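Local coordinates for ferritin (Mycoplasma penetrans, PDB 7DIE), which probably oxidises and stores iron as a 24-subunit ferritin cage, with B-channels as the pathway for ferrous iron uptake, at residues A[42-47]-A[158-163]. Numbering follows the deposited sequence.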
ATOM      1  N   TYR A  42      38.808 -29.988  -1.069  1.00 29.89           N
ATOM      2  CA  TYR A  42      38.338 -28.960  -0.135  1.00 29.90           C
ATOM      3  C   TYR A  42      37.584 -27.881  -0.910  1.00 30.52           C
ATOM      4  O   TYR A  42      38.119 -26.815  -1.200  1.00 29.68           O
ATOM      5  CB  TYR A  42      39.516 -28.370   0.647  1.00 29.11           C
ATOM      6  CG  TYR A  42      40.129 -29.372   1.606  1.00 28.99           C
ATOM      7  CD1 TYR A  42      41.121 -30.263   1.185  1.00 31.38           C
ATOM      8  CD2 TYR A  42      39.703 -29.437   2.926  1.00 30.90           C
ATOM      9  CE1 TYR A  42      41.673 -31.189   2.074  1.00 31.80           C
ATOM     10  CE2 TYR A  42      40.244 -30.349   3.810  1.00 30.13           C
ATOM     11  CZ  TYR A  42      41.215 -31.224   3.387  1.00 33.11           C
ATOM     12  OH  TYR A  42      41.727 -32.119   4.302  1.00 35.80           O
ATOM     13  N   ASP A  43      36.313 -28.168  -1.225  1.00 30.61           N
ATOM     14  CA  ASP A  43      35.485 -27.222  -1.978  1.00 32.34           C
ATOM     15  C   ASP A  43      35.306 -25.883  -1.243  1.00 29.32           C
ATOM     16  O   ASP A  43      35.333 -24.819  -1.875  1.00 27.27           O
ATOM     17  CB  ASP A  43      34.124 -27.865  -2.266  1.00 37.71           C
ATOM     18  CG  ASP A  43      33.249 -27.016  -3.172  1.00 49.04           C
ATOM     19  OD1 ASP A  43      33.545 -26.945  -4.383  1.00 50.49           O
ATOM     20  OD2 ASP A  43      32.253 -26.434  -2.679  1.00 47.66           O
ATOM     21  N   ASN A  44      35.095 -25.911   0.079  1.00 28.89           N
ATOM     22  CA  ASN A  44      34.853 -24.666   0.814  1.00 25.61           C
ATOM     23  C   ASN A  44      36.142 -23.877   1.027  1.00 26.04           C
ATOM     24  O   ASN A  44      36.139 -22.642   0.968  1.00 27.51           O
ATOM     25  CB  ASN A  44      34.179 -24.956   2.151  1.00 28.99           C
ATOM     26  CG  ASN A  44      32.692 -25.205   2.011  1.00 36.16           C
ATOM     27  OD1 ASN A  44      32.071 -24.789   1.035  1.00 36.75           O
ATOM     28  ND2 ASN A  44      32.116 -25.904   2.979  1.00 30.93           N
ATOM     29  N   VAL A  45      37.250 -24.563   1.313  1.00 24.66           N
ATOM     30  CA  VAL A  45      38.531 -23.864   1.361  1.00 26.17           C
ATOM     31  C   VAL A  45      38.823 -23.226   0.007  1.00 26.64           C
ATOM     32  O   VAL A  45      39.310 -22.093  -0.074  1.00 25.36           O
ATOM     33  CB  VAL A  45      39.658 -24.821   1.790  1.00 25.34           C
ATOM     34  CG1 VAL A  45      40.992 -24.061   1.813  1.00 29.09           C
ATOM     35  CG2 VAL A  45      39.364 -25.404   3.160  1.00 24.55           C
ATOM     36  N   ALA A  46      38.508 -23.935  -1.080  1.00 23.81           N
ATOM     37  CA  ALA A  46      38.700 -23.363  -2.413  1.00 26.36           C
ATOM     38  C   ALA A  46      37.876 -22.089  -2.587  1.00 28.37           C
ATOM     39  O   ALA A  46      38.369 -21.077  -3.098  1.00 25.61           O
ATOM     40  CB  ALA A  46      38.326 -24.400  -3.476  1.00 28.53           C
ATOM     41  N   ALA A  47      36.610 -22.121  -2.158  1.00 27.00           N
ATOM     42  CA  ALA A  47      35.749 -20.940  -2.264  1.00 28.53           C
ATOM     43  C   ALA A  47      36.260 -19.801  -1.395  1.00 29.90           C
ATOM     44  O   ALA A  47      36.152 -18.624  -1.764  1.00 28.01           O
ATOM     45  CB  ALA A  47      34.316 -21.308  -1.869  1.00 28.25           C
ATOM     46  N   ASN A 158      35.411 -31.695   9.067  1.00 27.84           N
ATOM     47  CA  ASN A 158      35.465 -30.663  10.064  1.00 29.48           C
ATOM     48  C   ASN A 158      35.972 -29.358   9.437  1.00 27.35           C
ATOM     49  O   ASN A 158      35.407 -28.334   9.614  1.00 27.43           O
ATOM     50  CB  ASN A 158      36.430 -31.025  11.190  1.00 27.74           C
ATOM     51  CG  ASN A 158      36.023 -32.242  11.987  1.00 34.55           C
ATOM     52  OD1 ASN A 158      34.868 -32.519  12.206  1.00 31.67           O
ATOM     53  ND2 ASN A 158      36.998 -32.916  12.476  1.00 28.72           N
ATOM     54  N   ILE A 159      37.069 -29.450   8.709  1.00 27.80           N
ATOM     55  CA  ILE A 159      37.665 -28.276   8.076  1.00 24.33           C
ATOM     56  C   ILE A 159      36.672 -27.637   7.122  1.00 29.34           C
ATOM     57  O   ILE A 159      36.453 -26.417   7.143  1.00 29.88           O
ATOM     58  CB  ILE A 159      38.965 -28.673   7.349  1.00 28.36           C
ATOM     59  CG1 ILE A 159      40.055 -29.037   8.363  1.00 25.95           C
ATOM     60  CG2 ILE A 159      39.430 -27.570   6.382  1.00 27.40           C
ATOM     61  CD1 ILE A 159      41.231 -29.771   7.717  1.00 28.03           C
ATOM     62  N   GLU A 160      36.074 -28.456   6.256  1.00 27.34           N
ATOM     63  CA  GLU A 160      35.115 -27.958   5.275  1.00 27.96           C
ATOM     64  C   GLU A 160      33.915 -27.299   5.947  1.00 30.70           C
ATOM     65  O   GLU A 160      33.443 -26.242   5.504  1.00 31.64           O
ATOM     66  CB  GLU A 160      34.662 -29.117   4.380  1.00 25.69           C
ATOM     67  CG  GLU A 160      35.677 -29.433   3.281  1.00 25.66           C
ATOM     68  CD  GLU A 160      35.729 -28.313   2.252  1.00 32.01           C
ATOM     69  OE1 GLU A 160      34.812 -28.223   1.416  1.00 34.93           O
ATOM     70  OE2 GLU A 160      36.671 -27.510   2.291  1.00 34.36           O
ATOM     71  N   ASN A 161      33.417 -27.904   6.988  1.00 28.78           N
ATOM     72  CA  ASN A 161      32.307 -27.350   7.688  1.00 29.49           C
ATOM     73  C   ASN A 161      32.579 -25.989   8.295  1.00 30.96           C
ATOM     74  O   ASN A 161      31.806 -25.113   8.143  1.00 33.73           O
ATOM     75  CB  ASN A 161      31.819 -28.289   8.788  1.00 34.13           C
ATOM     76  CG  ASN A 161      30.955 -29.399   8.273  1.00 37.45           C
ATOM     77  OD1 ASN A 161      30.773 -30.366   8.930  1.00 37.52           O
ATOM     78  ND2 ASN A 161      30.435 -29.253   7.127  1.00 42.53           N
ATOM     79  N   ILE A 162      33.673 -25.835   9.000  1.00 30.52           N
ATOM     80  CA  ILE A 162      33.911 -24.559   9.679  1.00 29.33           C
ATOM     81  C   ILE A 162      34.327 -23.480   8.678  1.00 31.38           C
ATOM     82  O   ILE A 162      33.941 -22.312   8.810  1.00 29.35           O
ATOM     83  CB  ILE A 162      34.934 -24.717  10.826  1.00 32.22           C
ATOM     84  CG1 ILE A 162      34.940 -23.455  11.702  1.00 32.08           C
ATOM     85  CG2 ILE A 162      36.334 -25.006  10.309  1.00 30.40           C
ATOM     86  CD1 ILE A 162      35.355 -23.713  13.124  1.00 34.05           C
ATOM     87  N   VAL A 163      35.090 -23.847   7.650  1.00 30.07           N
ATOM     88  CA  VAL A 163      35.459 -22.858   6.638  1.00 28.57           C
ATOM     89  C   VAL A 163      34.228 -22.408   5.866  1.00 32.74           C
ATOM     90  O   VAL A 163      34.123 -21.235   5.481  1.00 31.11           O
ATOM     91  CB  VAL A 163      36.546 -23.423   5.706  1.00 28.31           C
ATOM     92  CG1 VAL A 163      36.800 -22.457   4.527  1.00 27.73           C
ATOM     93  CG2 VAL A 163      37.839 -23.659   6.503  1.00 28.45           C
TER
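In the ferritin fold, a four-helix bundle followed by a short C-terminal helix, this contact docks the C-terminal helix 156-164 against the start of bundle helix 43-70. A carboxylate from the short helix binds the first-turn N-H groups of the long one, whose N-cap position is held by Tyr-42. Glu-160 reaches across with its chain bent at chi2 (-69°) and sets its two oxygens before successive backbone N-H groups. OE1 accepts from Asn-44 N at 2.7 Å in a nearly straight bond (170°), and OE2 accepts from Val-45 N at 3.2 Å; each oxygen uses its syn lone pair, so the carboxylate grips the helix end like a fork. Buried here, the negative charge is probably stabilised by the helix dipole. Asn-44 adds a second bond of the same sense, its ND2 donating to Glu-160 O at 2.9 Å from above the carbonyl plane, and so ties side chain and backbone of both residues together.

Apolar groups close one flank. Ile-159 CG2 lies 3.9 Å from Val-45 CG2 and equally far from Tyr-42 CE2, while Val-163 places CG2 on the same valine methyl. Ile-91 of helix 91-118 packs on both Tyr-42 and Val-45, and Ile-157 of a second subunit on Ile-159, joining the contact to the bundle and the assembly.

Asp-43, an iron-binding residue whose side chain lies about 3 Å from a bound Fe(III) ion, points its carboxylate elsewhere: OD1 forms a salt bridge with Lys-38, and OD2 stays 5.1 Å from Glu-160 OE1. At the tyrosine, Glu-160 OE2 sits at the ring edge, 3.6 Å from Tyr-42 CD2, with ring and carboxylate planes 79° apart.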